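PDB 4FS7: uncharacterized protein from Bacteroides ovatus, which is of unknown function but, as an extracellular protein built of BspA-type leucine-rich repeats, probably binds other proteins. Local coordinates for residues A[171-182]-A[194-205]; A[317-325]-A[338-346]. All coordinates share one frame; numbering follows the deposited sequence. Where two conformers were deposited one is given.

Overall arrangement
The chain is a long, curved stack of leucine-rich repeat coils. From the N terminus, contact 1 comes first. It closes a loop of 11 residues between 171-182 and 194-205 and lies near the middle of the stack; its centre is about 8 Å from the centre of the chain. It joins strands 175-176 and 198-199 and the turns that follow them. Contact 2 closes a loop of 12 residues between 317-325 and 338-346, further toward the C terminus. It ties together the turns that lead into strands 324-325 and 347-348. The contacts follow in series and neither nest nor cross. The centres of contact 1 and contact 2 are about 36 Å apart. The nearest atoms of contact 1 and contact 2 are about 21 Å apart.

Contact 1: A[171-182]-A[194-205]; sequences DSMETLHNGLFS and RNLKIIRDYCFA
Thr175 and Leu176 pair in parallel with Ile198 and Ile199. Glu174 O takes two backbone N-H groups, from Lys197 and Ile198, and Leu176 N bonds to Ile198 O. Leu176 and Ile199 point to the buried face. Leu176 CG is anti to the carbonyl carbon (chi1 -55°). From there CG meets Leu196 CD1 at 3.9 Å, with the two side chains crossing at about a right angle. Leu176 CD1 reaches Phe204 CZ at 4.0 Å, and its CB touches Cys203 SG. The rings of Phe181 and Phe204 are nearly parallel, 13° apart, but slid so far that they barely overlap. Their closest atoms are Phe181 CD2 and Phe204 CE1, at 3.5 Å.

The other face carries Thr175 and Ile198, and Arg200, just after the strand, reaches over Thr175. Arg200 is extended from CG to NE and runs beside His177. Its NH1 sits 3.5 Å above the centre of the imidazole plane of His177. Thr175 CG2 lies over one face of the guanidinium, off centre. Water 3 joins Arg200 NH1 to Asn178 N and meets the guanidinium edge in plane.

Asp171 OD1 accepts Arg194 N. In one of its two conformers Arg194 also brings NH1 to Asp171 OD2, 3.0 Å away, in a salt bridge. In that conformer NH1 comes from above the carboxylate plane. Water 1 links Asp171 O and Met173 O to Asn195 N. Beyond the strands, Gly179 N bonds to Asp201 O and Phe181 N to Cys203 O.

This is the ladder between successive coils of a leucine-rich repeat. Ile199 packs on Leu222 of strand 221-222, which continues the parallel sheet on one side. Met173 and Leu180 touch Ile153 of strand 152-153 on the preceding side.

Contact 2: A[317-325]-A[338-346]; sequences ESCTSLVSI and SFRGCTSLS
Glu317 and Ser318 run beside Arg340 and Gly341, with Ser318 N bonded to Arg340 O at 2.9 Å, and further along Ser346 N bonds to Val323 O. Glu317 and Arg340 lie side by side and point the same way. Each has CG anti to its own backbone N (chi1 174° and 173°), and both chains are extended. Arg340 NH1 forms a salt bridge to Glu317 OE2 at 3.0 Å. The oxygen is in the guanidinium plane, yet NH1 stands above the carboxylate plane, and the two planes are 71° apart. The same carboxylate also meets Tyr294 OH through OE2 and Arg337 NE through OE1. Replacing this carboxylate of Glu317 by an alanine would probably leave Arg340 NH1, Arg337 NE and Tyr294 OH without their common partner, though Gln363 would still hold Arg340 NE.

The segments are equivalent turns of adjacent leucine-rich repeats, each with an inverse gamma turn centred on a cysteine. Cys342 SG lies 3.9 Å from Cys319 CB. Ser344 OG donates to Thr320 O at 2.7 Å, a side-chain to backbone bond between neighbouring coils. Thr320 CG2 lies 3.4 Å from Gly341 O. Inside the stack, Ile325 CD1 meets the edge of the Phe339 ring at CE1, 4.2 Å away, and Ile325 CG2 touches Leu345 CD1. Phe339 lies nearly parallel to the rings of Phe316 and Phe362.

Contact 1: A[171-182]-A[194-205]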
loop_
_atom_site.group_PDB
_atom_site.type_symbol
_atom_site.label_atom_id
_atom_site.label_comp_id
_atom_site.label_asym_id
_atom_site.label_seq_id
_atom_site.Cartn_x
_atom_site.Cartn_y
_atom_site.Cartn_z
ATOM N N ASP A 171 -14.864 12.203 -0.688
ATOM C CA ASP A 171 -14.046 13.304 -0.245
ATOM C C ASP A 171 -13.992 13.510 1.255
ATOM O O ASP A 171 -13.050 14.136 1.751
ATOM C CB ASP A 171 -14.462 14.584 -0.939
ATOM C CG ASP A 171 -13.400 15.650 -0.894
ATOM O OD1 ASP A 171 -12.187 15.397 -1.215
ATOM O OD2 ASP A 171 -13.790 16.752 -0.499
ATOM N N SER A 172 -14.947 12.980 2.001
ATOM C CA SER A 172 -14.949 13.085 3.433
ATOM C C SER A 172 -14.103 12.056 4.144
ATOM O O SER A 172 -13.942 12.115 5.378
ATOM C CB SER A 172 -16.393 12.936 3.976
ATOM O OG SER A 172 -16.911 11.626 3.679
HETATM N N MSE A 173 -13.584 11.077 3.414
HETATM C CA MSE A 173 -12.873 9.957 4.036
HETATM C C MSE A 173 -11.554 10.446 4.669
HETATM O O MSE A 173 -10.817 11.216 4.062
HETATM C CB MSE A 173 -12.620 8.864 2.998
HETATM C CG MSE A 173 -11.999 7.601 3.595
HETATM SE SE MSE A 173 -12.347 6.052 2.537
HETATM C CE MSE A 173 -14.267 5.909 2.869
ATOM N N GLU A 174 -11.260 9.950 5.873
ATOM C CA GLU A 174 -10.061 10.397 6.583
ATOM C C GLU A 174 -8.993 9.326 6.755
ATOM O O GLU A 174 -7.872 9.674 7.069
ATOM C CB GLU A 174 -10.427 11.035 7.891
ATOM C CG GLU A 174 -11.213 12.352 7.678
ATOM C CD GLU A 174 -11.456 13.206 8.905
ATOM O OE1 GLU A 174 -11.085 12.827 10.022
ATOM O OE2 GLU A 174 -12.097 14.287 8.716
ATOM N N THR A 175 -9.352 8.064 6.588
ATOM C CA THR A 175 -8.409 6.958 6.735
ATOM C C THR A 175 -8.559 5.983 5.561
ATOM O O THR A 175 -9.678 5.585 5.229
ATOM C CB THR A 175 -8.678 6.165 8.027
ATOM O OG1 THR A 175 -8.630 7.041 9.156
ATOM C CG2 THR A 175 -7.717 5.012 8.199
ATOM N N LEU A 176 -7.452 5.640 4.911
ATOM C CA LEU A 176 -7.414 4.583 3.909
ATOM C C LEU A 176 -6.911 3.303 4.562
ATOM O O LEU A 176 -5.826 3.284 5.153
ATOM C CB LEU A 176 -6.581 4.927 2.663
ATOM C CG LEU A 176 -6.941 6.202 1.908
ATOM C CD1 LEU A 176 -6.156 6.349 0.623
ATOM C CD2 LEU A 176 -8.450 6.295 1.702
ATOM N N HIS A 177 -7.722 2.262 4.498
ATOM C CA HIS A 177 -7.445 1.010 5.179
ATOM C C HIS A 177 -6.307 0.207 4.571
ATOM O O HIS A 177 -5.890 0.427 3.431
ATOM C CB HIS A 177 -8.731 0.170 5.275
ATOM C CG HIS A 177 -9.664 0.643 6.347
ATOM N ND1 HIS A 177 -10.462 -0.228 7.058
ATOM C CD2 HIS A 177 -9.986 1.891 6.779
ATOM C CE1 HIS A 177 -11.207 0.467 7.914
ATOM N NE2 HIS A 177 -10.943 1.755 7.767
ATOM N N ASN A 178 -5.829 -0.725 5.370
ATOM C CA ASN A 178 -4.691 -1.546 4.987
ATOM C C ASN A 178 -4.896 -2.207 3.600
ATOM O O ASN A 178 -5.935 -2.800 3.314
ATOM C CB ASN A 178 -4.462 -2.560 6.126
ATOM C CG ASN A 178 -3.369 -3.566 5.845
ATOM O OD1 ASN A 178 -3.292 -4.133 4.772
ATOM N ND2 ASN A 178 -2.509 -3.774 6.815
ATOM N N GLY A 179 -3.899 -2.055 2.729
ATOM C CA GLY A 179 -3.879 -2.770 1.472
ATOM C C GLY A 179 -4.993 -2.409 0.520
ATOM O O GLY A 179 -5.191 -3.142 -0.450
ATOM N N LEU A 180 -5.626 -1.252 0.696
ATOM C CA LEU A 180 -6.814 -0.911 -0.090
ATOM C C LEU A 180 -6.641 -1.051 -1.576
ATOM O O LEU A 180 -7.533 -1.582 -2.276
ATOM C CB LEU A 180 -7.207 0.511 0.224
ATOM C CG LEU A 180 -8.479 1.044 -0.402
ATOM C CD1 LEU A 180 -9.676 0.169 -0.099
ATOM C CD2 LEU A 180 -8.738 2.474 0.118
ATOM N N PHE A 181 -5.505 -0.570 -2.108
ATOM C CA PHE A 181 -5.200 -0.638 -3.524
ATOM C C PHE A 181 -3.942 -1.481 -3.819
ATOM O O PHE A 181 -3.276 -1.307 -4.850
ATOM C CB PHE A 181 -5.031 0.763 -4.130
ATOM C CG PHE A 181 -6.262 1.597 -4.031
ATOM C CD1 PHE A 181 -7.345 1.320 -4.827
ATOM C CD2 PHE A 181 -6.393 2.619 -3.108
ATOM C CE1 PHE A 181 -8.485 2.042 -4.743
ATOM C CE2 PHE A 181 -7.531 3.353 -3.039
ATOM C CZ PHE A 181 -8.586 3.058 -3.850
ATOM N N SER A 182 -3.608 -2.400 -2.925
ATOM C CA SER A 182 -2.403 -3.217 -3.078
ATOM C C SER A 182 -2.468 -3.961 -4.407
ATOM O O SER A 182 -3.448 -4.622 -4.678
ATOM C CB SER A 182 -2.308 -4.228 -1.954
ATOM O OG SER A 182 -1.100 -4.976 -2.070
ATOM N N ARG A 194 -9.704 15.290 0.425
ATOM C CA ARG A 194 -9.091 16.590 0.711
ATOM C C ARG A 194 -8.674 16.793 2.165
ATOM O O ARG A 194 -7.830 17.633 2.440
ATOM C CB ARG A 194 -9.993 17.739 0.212
ATOM C CG ARG A 194 -10.125 17.805 -1.325
ATOM C CD ARG A 194 -11.241 18.767 -1.780
ATOM N NE ARG A 194 -11.376 18.862 -3.240
ATOM C CZ ARG A 194 -12.387 18.347 -3.936
ATOM N NH1 ARG A 194 -13.349 17.687 -3.309
ATOM N NH2 ARG A 194 -12.443 18.489 -5.254
ATOM N N ASN A 195 -9.288 16.045 3.074
ATOM C CA ASN A 195 -8.979 16.090 4.500
ATOM C C ASN A 195 -8.440 14.746 5.021
ATOM O O ASN A 195 -8.557 14.435 6.188
ATOM C CB ASN A 195 -10.215 16.492 5.300
ATOM C CG ASN A 195 -9.878 17.161 6.612
ATOM O OD1 ASN A 195 -10.518 16.887 7.615
ATOM N ND2 ASN A 195 -8.890 18.059 6.610
ATOM N N LEU A 196 -7.842 13.949 4.143
ATOM C CA LEU A 196 -7.285 12.653 4.535
ATOM C C LEU A 196 -6.252 12.853 5.640
ATOM O O LEU A 196 -5.426 13.763 5.557
ATOM C CB LEU A 196 -6.626 11.959 3.328
ATOM C CG LEU A 196 -6.322 10.486 3.522
ATOM C CD1 LEU A 196 -7.591 9.636 3.585
ATOM C CD2 LEU A 196 -5.387 9.985 2.432
ATOM N N LYS A 197 -6.298 11.972 6.634
ATOM C CA LYS A 197 -5.410 11.999 7.815
ATOM C C LYS A 197 -4.364 10.896 7.820
ATOM O O LYS A 197 -3.208 11.107 8.170
ATOM C CB LYS A 197 -6.229 11.844 9.095
ATOM C CG LYS A 197 -7.328 12.936 9.305
ATOM C CD LYS A 197 -6.729 14.347 9.571
ATOM C CE LYS A 197 -7.745 15.475 9.542
ATOM N NZ LYS A 197 -8.635 15.457 10.731
ATOM N N ILE A 198 -4.799 9.700 7.423
ATOM C CA ILE A 198 -4.016 8.458 7.597
ATOM C C ILE A 198 -4.088 7.573 6.373
ATOM O O ILE A 198 -5.192 7.319 5.879
ATOM C CB ILE A 198 -4.591 7.673 8.841
ATOM C CG1 ILE A 198 -4.403 8.466 10.126
ATOM C CG2 ILE A 198 -3.996 6.256 8.919
ATOM C CD1 ILE A 198 -5.207 7.909 11.301
ATOM N N ILE A 199 -2.940 7.080 5.924
ATOM C CA ILE A 199 -2.850 5.995 4.934
ATOM C C ILE A 199 -2.229 4.823 5.677
ATOM O O ILE A 199 -1.087 4.915 6.156
ATOM C CB ILE A 199 -2.022 6.388 3.695
ATOM C CG1 ILE A 199 -2.722 7.511 2.931
ATOM C CG2 ILE A 199 -1.743 5.177 2.829
ATOM C CD1 ILE A 199 -1.906 8.129 1.792
ATOM N N ARG A 200 -2.971 3.727 5.790
ATOM C CA ARG A 200 -2.525 2.562 6.534
ATOM C C ARG A 200 -1.571 1.681 5.748
ATOM O O ARG A 200 -1.277 1.917 4.577
ATOM C CB ARG A 200 -3.740 1.785 7.057
ATOM C CG ARG A 200 -4.498 2.544 8.140
ATOM C CD ARG A 200 -5.505 1.649 8.843
ATOM N NE ARG A 200 -6.192 2.310 9.951
ATOM C CZ ARG A 200 -7.404 1.951 10.418
ATOM N NH1 ARG A 200 -8.079 0.961 9.828
ATOM N NH2 ARG A 200 -7.970 2.621 11.436
ATOM N N ASP A 201 -1.103 0.635 6.414
ATOM C CA ASP A 201 -0.059 -0.235 5.863
ATOM C C ASP A 201 -0.431 -0.789 4.512
ATOM O O ASP A 201 -1.587 -1.173 4.299
ATOM C CB ASP A 201 0.216 -1.428 6.806
ATOM C CG ASP A 201 0.650 -1.078 8.210
ATOM O OD1 ASP A 201 0.993 0.044 8.508
ATOM O OD2 ASP A 201 0.677 -2.013 9.055
ATOM N N TYR A 202 0.526 -0.917 3.585
ATOM C CA TYR A 202 0.375 -1.566 2.308
ATOM C C TYR A 202 -0.645 -0.913 1.395
ATOM O O TYR A 202 -0.930 -1.500 0.364
ATOM C CB TYR A 202 0.013 -3.050 2.505
ATOM C CG TYR A 202 1.085 -3.828 3.212
ATOM C CD1 TYR A 202 2.214 -4.291 2.544
ATOM C CD2 TYR A 202 0.970 -4.080 4.535
ATOM C CE1 TYR A 202 3.201 -5.018 3.230
ATOM C CE2 TYR A 202 1.970 -4.788 5.245
ATOM C CZ TYR A 202 3.082 -5.225 4.576
ATOM O OH TYR A 202 4.048 -5.931 5.264
ATOM N N CYS A 203 -1.113 0.299 1.682
ATOM C CA CYS A 203 -2.271 0.819 0.934
ATOM C C CYS A 203 -2.069 0.811 -0.585
ATOM O O CYS A 203 -2.982 0.436 -1.325
ATOM C CB CYS A 203 -2.619 2.204 1.459
ATOM S SG CYS A 203 -4.145 2.863 0.842
ATOM N N PHE A 204 -0.888 1.283 -1.027
ATOM C CA PHE A 204 -0.571 1.387 -2.440
ATOM C C PHE A 204 0.607 0.486 -2.799
ATOM O O PHE A 204 1.204 0.648 -3.857
ATOM C CB PHE A 204 -0.295 2.829 -2.874
ATOM C CG PHE A 204 -1.439 3.748 -2.637
ATOM C CD1 PHE A 204 -2.500 3.796 -3.556
ATOM C CD2 PHE A 204 -1.500 4.544 -1.518
ATOM C CE1 PHE A 204 -3.565 4.609 -3.375
ATOM C CE2 PHE A 204 -2.595 5.394 -1.340
ATOM C CZ PHE A 204 -3.594 5.436 -2.295
ATOM N N ALA A 205 0.885 -0.541 -1.984
ATOM C CA ALA A 205 1.985 -1.444 -2.313
ATOM C C ALA A 205 1.785 -2.114 -3.648
ATOM O O ALA A 205 0.699 -2.589 -3.922
ATOM C CB ALA A 205 2.186 -2.459 -1.199
HETATM O O HOH W 1 -11.227 13.989 3.708
HETATM O O HOH W 2 -8.203 5.664 11.544
HETATM O O HOH W 3 -7.037 -1.094 8.062
#

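Contact 2: A[317-325]-A[338-346]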
loop_
_atom_site.group_PDB
_atom_site.type_symbol
_atom_site.label_atom_id
_atom_site.label_comp_id
_atom_site.label_asym_id
_atom_site.label_seq_id
_atom_site.Cartn_x
_atom_site.Cartn_y
_atom_site.Cartn_z
ATOM N N GLU A 317 24.441 0.706 3.954
ATOM C CA GLU A 317 25.105 -0.518 3.492
ATOM C C GLU A 317 24.758 -0.767 2.013
ATOM O O GLU A 317 23.593 -0.610 1.602
ATOM C CB GLU A 317 24.735 -1.700 4.377
ATOM C CG GLU A 317 25.287 -3.026 3.860
ATOM C CD GLU A 317 25.364 -4.168 4.853
ATOM O OE1 GLU A 317 25.459 -3.923 6.039
ATOM O OE2 GLU A 317 25.370 -5.279 4.321
ATOM N N SER A 318 25.754 -1.165 1.224
ATOM C CA SER A 318 25.567 -1.526 -0.159
ATOM C C SER A 318 25.197 -0.338 -1.056
ATOM O O SER A 318 24.751 -0.518 -2.202
ATOM C CB SER A 318 24.612 -2.724 -0.334
ATOM O OG SER A 318 25.280 -3.949 -0.070
ATOM N N CYS A 319 25.534 0.878 -0.613
ATOM C CA CYS A 319 25.415 2.082 -1.471
ATOM C C CYS A 319 26.714 2.217 -2.242
ATOM O O CYS A 319 27.608 2.989 -1.907
ATOM C CB CYS A 319 25.099 3.298 -0.624
ATOM S SG CYS A 319 23.421 3.303 0.046
ATOM N N THR A 320 26.824 1.431 -3.294
ATOM C CA THR A 320 28.064 1.171 -4.013
ATOM C C THR A 320 28.524 2.273 -4.959
ATOM O O THR A 320 29.658 2.188 -5.445
ATOM C CB THR A 320 27.972 -0.153 -4.782
ATOM O OG1 THR A 320 26.775 -0.155 -5.558
ATOM C CG2 THR A 320 28.018 -1.367 -3.820
ATOM N N SER A 321 27.714 3.299 -5.168
ATOM C CA SER A 321 28.084 4.443 -6.010
ATOM C C SER A 321 28.429 5.702 -5.211
ATOM O O SER A 321 28.854 6.698 -5.800
ATOM C CB SER A 321 26.924 4.779 -6.969
ATOM O OG SER A 321 26.767 3.786 -7.954
ATOM N N LEU A 322 28.267 5.678 -3.894
ATOM C CA LEU A 322 28.455 6.864 -3.082
ATOM C C LEU A 322 29.954 7.109 -2.863
ATOM O O LEU A 322 30.634 6.261 -2.329
ATOM C CB LEU A 322 27.785 6.642 -1.724
ATOM C CG LEU A 322 27.800 7.819 -0.730
ATOM C CD1 LEU A 322 27.053 9.062 -1.356
ATOM C CD2 LEU A 322 27.232 7.365 0.619
ATOM N N VAL A 323 30.436 8.275 -3.279
ATOM C CA VAL A 323 31.864 8.606 -3.247
ATOM C C VAL A 323 32.187 9.501 -2.073
ATOM O O VAL A 323 33.256 9.376 -1.435
ATOM C CB VAL A 323 32.258 9.302 -4.580
ATOM C CG1 VAL A 323 33.668 9.951 -4.429
ATOM C CG2 VAL A 323 32.263 8.294 -5.662
ATOM N N SER A 324 31.308 10.442 -1.778
ATOM C CA SER A 324 31.517 11.453 -0.716
ATOM C C SER A 324 30.297 11.549 0.168
ATOM O O SER A 324 29.157 11.535 -0.337
ATOM C CB SER A 324 31.766 12.843 -1.319
ATOM O OG SER A 324 32.823 12.800 -2.268
ATOM N N ILE A 325 30.528 11.754 1.452
ATOM C CA ILE A 325 29.475 12.174 2.345
ATOM C C ILE A 325 30.052 13.072 3.448
ATOM O O ILE A 325 31.114 12.782 4.038
ATOM C CB ILE A 325 28.653 11.008 2.886
ATOM C CG1 ILE A 325 27.357 11.482 3.576
ATOM C CG2 ILE A 325 29.542 10.138 3.832
ATOM C CD1 ILE A 325 26.427 10.330 4.014
ATOM N N SER A 338 27.210 0.603 9.070
ATOM C CA SER A 338 26.480 1.707 8.439
ATOM C C SER A 338 26.902 2.064 7.041
ATOM O O SER A 338 26.071 2.536 6.269
ATOM C CB SER A 338 26.509 2.960 9.333
ATOM O OG SER A 338 25.721 2.834 10.511
ATOM N N PHE A 339 28.193 1.860 6.710
ATOM C CA PHE A 339 28.703 2.084 5.359
ATOM C C PHE A 339 29.345 0.809 4.813
ATOM O O PHE A 339 30.161 0.872 3.913
ATOM C CB PHE A 339 29.694 3.274 5.339
ATOM C CG PHE A 339 29.045 4.582 5.714
ATOM C CD1 PHE A 339 28.431 5.352 4.730
ATOM C CD2 PHE A 339 28.992 5.024 7.005
ATOM C CE1 PHE A 339 27.819 6.539 5.072
ATOM C CE2 PHE A 339 28.361 6.231 7.360
ATOM C CZ PHE A 339 27.792 6.985 6.373
ATOM N N ARG A 340 28.907 -0.352 5.280
ATOM C CA ARG A 340 29.486 -1.580 4.813
ATOM C C ARG A 340 29.243 -1.704 3.320
ATOM O O ARG A 340 28.137 -1.492 2.804
ATOM C CB ARG A 340 28.903 -2.797 5.535
ATOM C CG ARG A 340 29.383 -4.135 4.924
ATOM C CD ARG A 340 29.000 -5.339 5.734
ATOM N NE ARG A 340 29.557 -6.551 5.135
ATOM C CZ ARG A 340 28.911 -7.425 4.392
ATOM N NH1 ARG A 340 27.633 -7.263 4.070
ATOM N NH2 ARG A 340 29.573 -8.459 3.918
ATOM N N GLY A 341 30.273 -2.125 2.591
ATOM C CA GLY A 341 30.127 -2.382 1.187
ATOM C C GLY A 341 29.946 -1.148 0.328
ATOM O O GLY A 341 29.550 -1.255 -0.838
ATOM N N CYS A 342 30.292 0.028 0.844
ATOM C CA CYS A 342 30.268 1.249 0.028
ATOM C C CYS A 342 31.590 1.316 -0.728
ATOM O O CYS A 342 32.546 2.023 -0.330
ATOM C CB CYS A 342 30.068 2.484 0.895
ATOM S SG CYS A 342 28.321 2.563 1.528
ATOM N N THR A 343 31.645 0.550 -1.811
ATOM C CA THR A 343 32.857 0.308 -2.596
ATOM C C THR A 343 33.505 1.546 -3.177
ATOM O O THR A 343 34.713 1.557 -3.423
ATOM C CB THR A 343 32.511 -0.575 -3.785
ATOM O OG1 THR A 343 31.690 -1.659 -3.336
ATOM C CG2 THR A 343 33.770 -1.090 -4.488
ATOM N N SER A 344 32.705 2.568 -3.430
ATOM C CA SER A 344 33.202 3.809 -4.023
ATOM C C SER A 344 33.542 4.895 -3.019
ATOM O O SER A 344 34.062 5.933 -3.400
ATOM C CB SER A 344 32.172 4.378 -5.048
ATOM O OG SER A 344 31.902 3.473 -6.105
ATOM N N LEU A 345 33.273 4.691 -1.735
ATOM C CA LEU A 345 33.361 5.746 -0.737
ATOM C C LEU A 345 34.833 6.120 -0.558
ATOM O O LEU A 345 35.642 5.290 -0.180
ATOM C CB LEU A 345 32.750 5.306 0.590
ATOM C CG LEU A 345 32.716 6.333 1.695
ATOM C CD1 LEU A 345 31.885 7.548 1.291
ATOM C CD2 LEU A 345 32.242 5.690 2.968
ATOM N N SER A 346 35.138 7.402 -0.755
ATOM C CA SER A 346 36.503 7.919 -0.695
ATOM C C SER A 346 36.644 9.077 0.271
ATOM O O SER A 346 37.702 9.253 0.859
ATOM C CB SER A 346 36.933 8.387 -2.089
ATOM O OG SER A 346 38.222 8.977 -2.045
#